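Long-range contacts in deoxyhypusine hydroxylase (Homo sapiens, PDB 4D50), which hydroxylates the deoxyhypusine side chain of translation initiation factor eIF5A at a peroxo-bridged di-iron centre, completing the hypusine modification: residues 162-170 with 183-191; 208-219 with 239-250. One frame throughout, in Å; residues are numbered along the deposited sequence.

Contact 1 (162-170 with 183-191); sequences DVGRLREAL and AMFALRNAG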
loop_
_atom_site.group_PDB
_atom_site.type_symbol
_atom_site.label_atom_id
_atom_site.label_comp_id
_atom_site.label_asym_id
_atom_site.label_seq_id
_atom_site.Cartn_x
_atom_site.Cartn_y
_atom_site.Cartn_z
ATOM N N ASP A 162 -7.049 -14.600 -19.830
ATOM C CA ASP A 162 -6.680 -15.955 -19.491
ATOM C C ASP A 162 -5.718 -15.992 -18.271
ATOM O O ASP A 162 -4.590 -15.513 -18.335
ATOM C CB ASP A 162 -5.997 -16.683 -20.630
ATOM C CG ASP A 162 -5.801 -18.159 -20.323
ATOM O OD1 ASP A 162 -6.802 -18.884 -20.362
ATOM O OD2 ASP A 162 -4.699 -18.588 -20.004
ATOM N N VAL A 163 -6.155 -16.654 -17.225
ATOM C CA VAL A 163 -5.389 -16.755 -15.959
ATOM C C VAL A 163 -4.036 -17.412 -16.229
ATOM O O VAL A 163 -3.006 -16.978 -15.693
ATOM C CB VAL A 163 -6.140 -17.490 -14.846
ATOM C CG1 VAL A 163 -5.199 -17.901 -13.694
ATOM C CG2 VAL A 163 -7.248 -16.598 -14.328
ATOM N N GLY A 164 -3.992 -18.481 -17.037
ATOM C CA GLY A 164 -2.691 -19.158 -17.247
ATOM C C GLY A 164 -1.668 -18.278 -17.956
ATOM O O GLY A 164 -0.527 -18.199 -17.557
ATOM N N ARG A 165 -2.115 -17.558 -18.994
ATOM C CA ARG A 165 -1.283 -16.561 -19.669
ATOM C C ARG A 165 -0.872 -15.345 -18.777
ATOM O O ARG A 165 0.269 -14.879 -18.849
ATOM C CB ARG A 165 -2.033 -16.019 -20.889
ATOM C CG ARG A 165 -2.206 -17.039 -22.013
ATOM C CD ARG A 165 -2.769 -16.337 -23.244
ATOM N NE ARG A 165 -3.347 -17.202 -24.292
ATOM C CZ ARG A 165 -4.658 -17.431 -24.494
ATOM N NH1 ARG A 165 -5.598 -16.923 -23.698
ATOM N NH2 ARG A 165 -5.041 -18.223 -25.496
ATOM N N LEU A 166 -1.775 -14.913 -17.921
ATOM C CA LEU A 166 -1.418 -13.886 -16.897
ATOM C C LEU A 166 -0.338 -14.381 -15.915
ATOM O O LEU A 166 0.608 -13.637 -15.536
ATOM C CB LEU A 166 -2.669 -13.445 -16.126
ATOM C CG LEU A 166 -3.705 -12.658 -16.931
ATOM C CD1 LEU A 166 -4.987 -12.510 -16.196
ATOM C CD2 LEU A 166 -3.154 -11.307 -17.342
ATOM N N ARG A 167 -0.465 -15.637 -15.508
ATOM C CA ARG A 167 0.493 -16.238 -14.571
ATOM C C ARG A 167 1.854 -16.262 -15.227
ATOM O O ARG A 167 2.853 -15.942 -14.650
ATOM C CB ARG A 167 0.044 -17.632 -14.179
ATOM C CG ARG A 167 1.064 -18.408 -13.369
ATOM C CD ARG A 167 0.606 -19.865 -13.272
ATOM N NE ARG A 167 1.710 -20.630 -12.712
ATOM C CZ ARG A 167 2.819 -20.983 -13.388
ATOM N NH1 ARG A 167 3.023 -20.655 -14.680
ATOM N NH2 ARG A 167 3.768 -21.646 -12.743
ATOM N N GLU A 168 1.883 -16.617 -16.501
ATOM C CA GLU A 168 3.189 -16.627 -17.150
ATOM C C GLU A 168 3.860 -15.294 -17.164
ATOM O O GLU A 168 5.078 -15.183 -16.917
ATOM C CB GLU A 168 3.071 -17.169 -18.586
ATOM C CG GLU A 168 2.772 -18.646 -18.648
ATOM C CD GLU A 168 2.834 -19.170 -20.087
ATOM O OE1 GLU A 168 3.096 -18.348 -21.017
ATOM O OE2 GLU A 168 2.553 -20.388 -20.301
ATOM N N ALA A 169 3.070 -14.269 -17.449
ATOM C CA ALA A 169 3.568 -12.902 -17.513
ATOM C C ALA A 169 4.070 -12.442 -16.156
ATOM O O ALA A 169 5.159 -11.920 -16.027
ATOM C CB ALA A 169 2.487 -11.973 -18.007
ATOM N N LEU A 170 3.273 -12.712 -15.138
ATOM C CA LEU A 170 3.629 -12.348 -13.732
ATOM C C LEU A 170 4.992 -12.868 -13.253
ATOM O O LEU A 170 5.742 -12.135 -12.590
ATOM C CB LEU A 170 2.502 -12.873 -12.775
ATOM C CG LEU A 170 2.700 -12.673 -11.282
ATOM C CD1 LEU A 170 2.390 -11.231 -10.956
ATOM C CD2 LEU A 170 1.942 -13.651 -10.375
ATOM N N ALA A 183 -0.138 -7.662 -15.041
ATOM C CA ALA A 183 -0.617 -9.046 -15.065
ATOM C C ALA A 183 -1.059 -9.382 -13.628
ATOM O O ALA A 183 -2.063 -10.026 -13.446
ATOM C CB ALA A 183 0.507 -9.949 -15.476
ATOM N N MET A 184 -0.401 -8.795 -12.672
ATOM C CA MET A 184 -0.692 -8.993 -11.233
ATOM C C MET A 184 -2.102 -8.411 -10.929
ATOM O O MET A 184 -2.940 -9.076 -10.313
ATOM C CB MET A 184 0.340 -8.308 -10.320
ATOM C CG MET A 184 0.271 -8.761 -8.872
ATOM S SD MET A 184 1.302 -7.624 -7.862
ATOM C CE MET A 184 2.925 -7.954 -8.443
ATOM N N PHE A 185 -2.385 -7.187 -11.381
ATOM C CA PHE A 185 -3.689 -6.598 -11.155
ATOM C C PHE A 185 -4.743 -7.269 -11.950
ATOM O O PHE A 185 -5.880 -7.418 -11.447
ATOM C CB PHE A 185 -3.674 -5.067 -11.339
ATOM C CG PHE A 185 -2.878 -4.415 -10.290
ATOM C CD1 PHE A 185 -3.325 -4.418 -8.972
ATOM C CD2 PHE A 185 -1.640 -3.872 -10.586
ATOM C CE1 PHE A 185 -2.546 -3.901 -7.956
ATOM C CE2 PHE A 185 -0.843 -3.429 -9.533
ATOM C CZ PHE A 185 -1.297 -3.508 -8.247
ATOM N N ALA A 186 -4.430 -7.745 -13.175
ATOM C CA ALA A 186 -5.419 -8.560 -13.919
ATOM C C ALA A 186 -5.766 -9.878 -13.235
ATOM O O ALA A 186 -6.911 -10.290 -13.258
ATOM C CB ALA A 186 -4.928 -8.853 -15.327
ATOM N N LEU A 187 -4.826 -10.438 -12.543
ATOM C CA LEU A 187 -5.021 -11.733 -11.783
ATOM C C LEU A 187 -5.956 -11.486 -10.640
ATOM O O LEU A 187 -6.863 -12.229 -10.435
ATOM C CB LEU A 187 -3.702 -12.311 -11.357
ATOM C CG LEU A 187 -2.970 -13.083 -12.453
ATOM C CD1 LEU A 187 -1.501 -13.238 -12.120
ATOM C CD2 LEU A 187 -3.626 -14.389 -12.733
ATOM N N ARG A 188 -5.689 -10.431 -9.886
ATOM C CA ARG A 188 -6.488 -10.025 -8.760
ATOM C C ARG A 188 -7.951 -9.828 -9.228
ATOM O O ARG A 188 -8.897 -10.369 -8.650
ATOM C CB ARG A 188 -5.921 -8.825 -8.052
ATOM C CG ARG A 188 -6.901 -8.307 -7.005
ATOM C CD ARG A 188 -6.731 -6.805 -6.722
ATOM N NE ARG A 188 -7.078 -6.004 -7.886
ATOM C CZ ARG A 188 -6.780 -4.715 -8.040
ATOM N NH1 ARG A 188 -6.200 -3.988 -7.053
ATOM N NH2 ARG A 188 -7.185 -4.133 -9.150
ATOM N N ASN A 189 -8.126 -9.104 -10.349
ATOM C CA ASN A 189 -9.465 -8.847 -10.850
ATOM C C ASN A 189 -10.174 -10.083 -11.381
ATOM O O ASN A 189 -11.427 -10.176 -11.228
ATOM C CB ASN A 189 -9.373 -7.838 -12.002
ATOM C CG ASN A 189 -8.969 -6.438 -11.507
ATOM O OD1 ASN A 189 -8.810 -6.149 -10.310
ATOM N ND2 ASN A 189 -8.822 -5.542 -12.460
ATOM N N ALA A 190 -9.441 -11.012 -11.965
ATOM C CA ALA A 190 -9.987 -12.318 -12.413
ATOM C C ALA A 190 -10.589 -13.115 -11.294
ATOM O O ALA A 190 -11.755 -13.666 -11.413
ATOM C CB ALA A 190 -8.889 -13.097 -13.124
ATOM N N GLY A 191 -9.958 -13.022 -10.149
ATOM C CA GLY A 191 -10.351 -13.756 -8.955
ATOM C C GLY A 191 -10.362 -15.254 -9.073
ATOM O O GLY A 191 -10.018 -15.831 -10.088
#
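Leu166 and Leu187 meet at the heart of the packing between the helices of 162-170 and 183-191, where Leu166 CB lies 3.6 Å from Leu187 CD2. The fork of Leu166 reaches past Leu187 to the small side chain of Ala186: its CG stands anti to its own carbonyl carbon (chi1 -68°), which carries CD1 and CD2 to the Ala186 methyl, CD2 at 3.6 Å from Ala186 CB. Leucine suits this place because one residue can fill the groove with its stem and both branches. Next to it the backbones draw closest, the CA atoms of Leu166 and Ala183 being 5.2 Å apart. Alanine suits this close approach, since Ala183 CB rests 3.7 Å from Leu166 O and 3.8 Å from Ala169 CB. The two helices run roughly antiparallel, at 147° with axes 8.9 Å apart, and form a helical hairpin of the HEAT-repeat solenoid; 183-191 falls in the third HEAT-like repeat. Further toward the C-terminal end of 162-170, Leu170 sends CD1 across to Met184 CB at 3.6 Å, while its other branch, CD2, meets Leu187 CD1. Leu199 of helix 193-201 touches both Met184 and Leu187, closing the hydrophobic layer from the neighbouring helix. The end near Val163 is looser: the valine splits its methyls between Leu187 and Ala190, CG2 standing 4.0 Å from the solvent-exposed Ala190 CB. Nearby, Arg167 meets Leu187 through its backbone N and directs its guanidinium to a salt bridge with Glu201.

Contact 2 (208-219 with 239-250); sequences ALFRHEVGYVLG and ENPMVRHECAEA. With FE (Fe (III) ion), chain D; FE (Fe (III) ion), chain C; PER (peroxide ion), chain E; GAI (guanidine), chain H.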
loop_
_atom_site.group_PDB
_atom_site.type_symbol
_atom_site.label_atom_id
_atom_site.label_comp_id
_atom_site.label_asym_id
_atom_site.label_seq_id
_atom_site.Cartn_x
_atom_site.Cartn_y
_atom_site.Cartn_z
ATOM N N ALA A 208 11.980 -7.414 -3.795
ATOM C CA ALA A 208 11.181 -7.219 -2.596
ATOM C C ALA A 208 9.957 -6.337 -2.875
ATOM O O ALA A 208 8.861 -6.651 -2.434
ATOM C CB ALA A 208 12.044 -6.596 -1.489
ATOM N N LEU A 209 10.092 -5.271 -3.679
ATOM C CA LEU A 209 8.914 -4.444 -4.048
ATOM C C LEU A 209 7.833 -5.302 -4.679
ATOM O O LEU A 209 6.659 -5.276 -4.243
ATOM C CB LEU A 209 9.305 -3.332 -5.014
ATOM C CG LEU A 209 8.303 -2.196 -5.068
ATOM C CD1 LEU A 209 8.318 -1.350 -3.825
ATOM C CD2 LEU A 209 8.534 -1.338 -6.289
ATOM N N PHE A 210 8.224 -6.092 -5.695
ATOM C CA PHE A 210 7.311 -7.020 -6.361
ATOM C C PHE A 210 6.598 -7.960 -5.413
ATOM O O PHE A 210 5.342 -8.062 -5.467
ATOM C CB PHE A 210 8.093 -7.849 -7.398
ATOM C CG PHE A 210 7.278 -8.926 -8.123
ATOM C CD1 PHE A 210 7.157 -10.209 -7.580
ATOM C CD2 PHE A 210 6.665 -8.681 -9.331
ATOM C CE1 PHE A 210 6.506 -11.205 -8.248
ATOM C CE2 PHE A 210 5.881 -9.679 -9.953
ATOM C CZ PHE A 210 5.836 -10.929 -9.419
ATOM N N ARG A 211 7.340 -8.608 -4.527
ATOM C CA ARG A 211 6.736 -9.557 -3.567
ATOM C C ARG A 211 5.754 -8.851 -2.641
ATOM O O ARG A 211 4.709 -9.381 -2.258
ATOM C CB ARG A 211 7.812 -10.241 -2.727
ATOM C CG ARG A 211 8.549 -11.257 -3.583
ATOM C CD ARG A 211 9.397 -12.232 -2.772
ATOM N NE ARG A 211 10.307 -11.601 -1.873
ATOM C CZ ARG A 211 11.542 -11.152 -2.198
ATOM N NH1 ARG A 211 11.965 -11.190 -3.474
ATOM N NH2 ARG A 211 12.349 -10.636 -1.235
ATOM N N HIS A 212 6.109 -7.675 -2.214
ATOM C CA HIS A 212 5.236 -6.949 -1.322
ATOM C C HIS A 212 3.930 -6.626 -1.994
ATOM O O HIS A 212 2.884 -6.684 -1.380
ATOM C CB HIS A 212 6.004 -5.743 -0.701
ATOM C CG HIS A 212 5.497 -4.368 -0.987
ATOM N ND1 HIS A 212 5.683 -3.758 -2.202
ATOM C CD2 HIS A 212 4.980 -3.412 -0.176
ATOM C CE1 HIS A 212 5.135 -2.569 -2.176
ATOM N NE2 HIS A 212 4.753 -2.310 -0.950
ATOM N N GLU A 213 4.010 -6.203 -3.255
ATOM C CA GLU A 213 2.821 -5.943 -4.010
ATOM C C GLU A 213 1.945 -7.160 -4.125
ATOM O O GLU A 213 0.704 -7.043 -4.050
ATOM C CB GLU A 213 3.183 -5.356 -5.386
ATOM C CG GLU A 213 2.015 -4.661 -6.008
ATOM C CD GLU A 213 1.611 -3.356 -5.318
ATOM O OE1 GLU A 213 2.496 -2.584 -4.891
ATOM O OE2 GLU A 213 0.378 -3.125 -5.239
ATOM N N VAL A 214 2.554 -8.314 -4.394
ATOM C CA VAL A 214 1.807 -9.588 -4.413
ATOM C C VAL A 214 1.030 -9.783 -3.132
ATOM O O VAL A 214 -0.183 -10.108 -3.136
ATOM C CB VAL A 214 2.779 -10.756 -4.682
ATOM C CG1 VAL A 214 2.089 -12.123 -4.536
ATOM C CG2 VAL A 214 3.287 -10.656 -6.118
ATOM N N GLY A 215 1.704 -9.485 -2.023
ATOM C CA GLY A 215 1.116 -9.570 -0.649
ATOM C C GLY A 215 -0.119 -8.641 -0.567
ATOM O O GLY A 215 -1.174 -9.014 -0.111
ATOM N N TYR A 216 0.042 -7.395 -1.000
ATOM C CA TYR A 216 -1.051 -6.432 -0.963
ATOM C C TYR A 216 -2.258 -6.926 -1.792
ATOM O O TYR A 216 -3.403 -6.937 -1.308
ATOM C CB TYR A 216 -0.515 -5.062 -1.453
ATOM C CG TYR A 216 -1.546 -3.979 -1.726
ATOM C CD1 TYR A 216 -2.127 -3.821 -3.006
ATOM C CD2 TYR A 216 -1.918 -3.056 -0.720
ATOM C CE1 TYR A 216 -3.082 -2.802 -3.263
ATOM C CE2 TYR A 216 -2.836 -2.049 -0.992
ATOM C CZ TYR A 216 -3.430 -1.948 -2.247
ATOM O OH TYR A 216 -4.326 -0.881 -2.515
ATOM N N VAL A 217 -2.018 -7.365 -3.034
ATOM C CA VAL A 217 -3.128 -7.776 -3.872
ATOM C C VAL A 217 -3.794 -9.069 -3.359
ATOM O O VAL A 217 -5.017 -9.158 -3.436
ATOM C CB VAL A 217 -2.809 -7.968 -5.337
ATOM C CG1 VAL A 217 -2.204 -6.687 -5.972
ATOM C CG2 VAL A 217 -1.842 -9.037 -5.569
ATOM N N LEU A 218 -3.028 -9.947 -2.733
ATOM C CA LEU A 218 -3.590 -11.128 -2.062
ATOM C C LEU A 218 -4.490 -10.688 -0.892
ATOM O O LEU A 218 -5.578 -11.297 -0.674
ATOM C CB LEU A 218 -2.491 -12.122 -1.644
ATOM C CG LEU A 218 -1.901 -12.950 -2.780
ATOM C CD1 LEU A 218 -0.631 -13.674 -2.320
ATOM C CD2 LEU A 218 -2.914 -13.806 -3.484
ATOM N N GLY A 219 -4.125 -9.650 -0.147
ATOM C CA GLY A 219 -4.939 -9.090 0.888
ATOM C C GLY A 219 -6.183 -8.421 0.354
ATOM O O GLY A 219 -7.272 -8.417 0.997
ATOM N N GLU A 239 12.943 -13.333 4.994
ATOM C CA GLU A 239 12.202 -12.458 4.094
ATOM C C GLU A 239 12.318 -10.984 4.489
ATOM O O GLU A 239 12.417 -10.620 5.642
ATOM C CB GLU A 239 10.723 -12.917 3.973
ATOM C CG GLU A 239 9.901 -12.118 2.936
ATOM C CD GLU A 239 10.467 -12.081 1.499
ATOM O OE1 GLU A 239 11.245 -11.153 1.160
ATOM O OE2 GLU A 239 10.096 -12.956 0.658
ATOM N N ASN A 240 12.298 -10.115 3.480
ATOM C CA ASN A 240 12.352 -8.684 3.715
ATOM C C ASN A 240 11.192 -8.203 4.615
ATOM O O ASN A 240 10.071 -8.661 4.439
ATOM C CB ASN A 240 12.299 -8.047 2.329
ATOM C CG ASN A 240 12.363 -6.579 2.390
ATOM O OD1 ASN A 240 11.442 -5.940 2.822
ATOM N ND2 ASN A 240 13.471 -6.021 2.002
ATOM N N PRO A 241 11.470 -7.382 5.654
ATOM C CA PRO A 241 10.459 -6.963 6.589
ATOM C C PRO A 241 9.272 -6.241 5.928
ATOM O O PRO A 241 8.104 -6.419 6.352
ATOM C CB PRO A 241 11.183 -6.004 7.546
ATOM C CG PRO A 241 12.613 -6.108 7.204
ATOM C CD PRO A 241 12.837 -7.050 6.092
ATOM N N MET A 242 9.517 -5.525 4.848
ATOM C CA MET A 242 8.438 -4.869 4.100
ATOM C C MET A 242 7.484 -5.909 3.475
ATOM O O MET A 242 6.276 -5.696 3.436
ATOM C CB MET A 242 9.060 -3.972 3.013
ATOM C CG MET A 242 8.093 -3.331 2.068
ATOM S SD MET A 242 8.934 -2.317 0.844
ATOM C CE MET A 242 9.393 -3.668 -0.234
ATOM N N VAL A 243 8.028 -7.021 2.986
ATOM C CA VAL A 243 7.220 -8.120 2.441
ATOM C C VAL A 243 6.465 -8.869 3.578
ATOM O O VAL A 243 5.242 -9.161 3.474
ATOM C CB VAL A 243 8.069 -9.189 1.729
ATOM C CG1 VAL A 243 7.212 -10.326 1.258
ATOM C CG2 VAL A 243 8.825 -8.534 0.512
ATOM N N ARG A 244 7.188 -9.117 4.646
ATOM C CA ARG A 244 6.533 -9.812 5.746
ATOM C C ARG A 244 5.401 -8.978 6.350
ATOM O O ARG A 244 4.318 -9.493 6.637
ATOM C CB ARG A 244 7.513 -10.229 6.812
ATOM C CG ARG A 244 8.657 -11.163 6.359
ATOM C CD ARG A 244 9.708 -11.317 7.468
ATOM N NE ARG A 244 9.046 -11.992 8.558
ATOM C CZ ARG A 244 9.293 -11.816 9.848
ATOM N NH1 ARG A 244 10.178 -10.926 10.273
ATOM N NH2 ARG A 244 8.524 -12.457 10.670
ATOM N N HIS A 245 5.627 -7.685 6.481
ATOM C CA HIS A 245 4.523 -6.756 6.909
ATOM C C HIS A 245 3.304 -6.785 5.991
ATOM O O HIS A 245 2.153 -6.832 6.471
ATOM C CB HIS A 245 5.025 -5.325 7.090
ATOM C CG HIS A 245 4.203 -4.326 6.375
ATOM N ND1 HIS A 245 3.004 -3.879 6.887
ATOM C CD2 HIS A 245 4.427 -3.621 5.242
ATOM C CE1 HIS A 245 2.474 -3.023 6.039
ATOM N NE2 HIS A 245 3.350 -2.780 5.081
ATOM N N GLU A 246 3.517 -6.805 4.657
ATOM C CA GLU A 246 2.417 -6.783 3.746
ATOM C C GLU A 246 1.603 -8.082 3.828
ATOM O O GLU A 246 0.368 -8.039 3.765
ATOM C CB GLU A 246 2.946 -6.503 2.312
ATOM C CG GLU A 246 1.999 -5.691 1.472
ATOM C CD GLU A 246 1.739 -4.326 2.032
ATOM O OE1 GLU A 246 2.667 -3.549 2.238
ATOM O OE2 GLU A 246 0.549 -4.063 2.295
ATOM N N CYS A 247 2.317 -9.180 4.015
ATOM C CA CYS A 247 1.743 -10.525 4.214
ATOM C C CYS A 247 0.920 -10.567 5.507
ATOM O O CYS A 247 -0.192 -11.050 5.519
ATOM C CB CYS A 247 2.814 -11.593 4.146
ATOM S SG CYS A 247 3.392 -11.847 2.460
ATOM N N ALA A 248 1.425 -9.919 6.560
ATOM C CA ALA A 248 0.714 -9.857 7.803
ATOM C C ALA A 248 -0.601 -9.045 7.631
ATOM O O ALA A 248 -1.688 -9.428 8.125
ATOM C CB ALA A 248 1.591 -9.217 8.849
ATOM N N GLU A 249 -0.509 -7.893 6.956
ATOM C CA GLU A 249 -1.687 -7.095 6.660
ATOM C C GLU A 249 -2.698 -7.886 5.880
ATOM O O GLU A 249 -3.880 -7.783 6.173
ATOM C CB GLU A 249 -1.337 -5.840 5.857
ATOM C CG GLU A 249 -0.891 -4.642 6.651
ATOM C CD GLU A 249 -1.354 -3.288 6.042
ATOM O OE1 GLU A 249 -2.211 -3.169 5.128
ATOM O OE2 GLU A 249 -0.834 -2.294 6.521
ATOM N N ALA A 250 -2.248 -8.638 4.850
ATOM C CA ALA A 250 -3.165 -9.485 4.070
ATOM C C ALA A 250 -3.901 -10.516 4.913
ATOM O O ALA A 250 -5.126 -10.699 4.813
ATOM C CB ALA A 250 -2.413 -10.126 2.910
HETATM FE FE FE D . 3.021 -1.709 3.184
HETATM FE FE FE C . 4.178 -0.287 -0.104
HETATM O O1 PER E . 5.226 -0.753 1.805
HETATM O O2 PER E . 5.155 -1.937 2.792
HETATM C C GAI H . 16.074 -9.325 4.228
HETATM N N1 GAI H . 16.249 -8.134 4.564
HETATM N N2 GAI H . 15.927 -9.584 2.928
HETATM N N3 GAI H . 16.006 -10.309 5.135
HETATM O O HOH W 1 0.884 -1.656 3.492
HETATM O O HOH W 2 2.456 -0.858 1.034
HETATM O O HOH W 3 2.787 -0.098 -1.770
#
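Arg211, in helix 208-219, forms a salt bridge with Glu239, in the loop leading into helix 241-250; the two helices, of successive HEAT-like repeats, run nearly parallel. Arg211 NH2 donates to the syn lone pair of Glu239 OE1 at 2.7 Å, in the guanidinium plane, while NE makes a weak bond to OE2; the bend of the arginine at chi3 (-53°) helps turn NE and NH2 to the carboxylate. Glu239 OE1 also accepts from Asn240 N, and Asn240 OD1 in turn caps the helix at Met242 N. With an alanine at Glu239, the Arg211 guanidinium would probably lose its charged mate here and Asn240 N this acceptor. Apolar packing relies on small residues: Gly219 CA lies 3.4 Å from Ala250 CB, and a side chain on Gly219 would clash with Ala250. Val243 CG2 rests against Ala208 O and Arg211 CB. Metal bonds complete the set. His212 NE2 binds one iron at 2.3 Å, together with His94 and Glu95; His245 NE2 and Glu246 OE1 bind the other with His61. His212 ND1 donates to Leu209 O in the ring plane, which fixes the ring's rotation and aims NE2 at the metal. Peroxide bridges the irons, O1 on one and O2 on the other, so the helix pair holds ligands of both metals beside dioxygen already reduced to peroxide, consistent with a peroxo-diiron(III) intermediate.

How the contacts relate
Contact 1 closes before contact 2 opens along the chain, and their centres lie 18 Å apart, yet the two are in direct touch within the solenoid. The shared surface is chiefly helix 177-190 against helix 208-221: Met184 SD meets Glu213 CG at 3.6 Å, and Phe185 CE1 packs on Val217 CG1 at 3.4 Å. Leu170 O, from helix 163-171, also approaches Phe210 CZ. Of the two, contact 2 alone supplies iron ligands; contact 1 stands one layer behind, the Met184 side chain about 8 Å from that of His212, about 11 Å from an iron and about 12 Å from the peroxide. Met184 and Phe185, on helix 177-190, thus lie against the helix that carries His212.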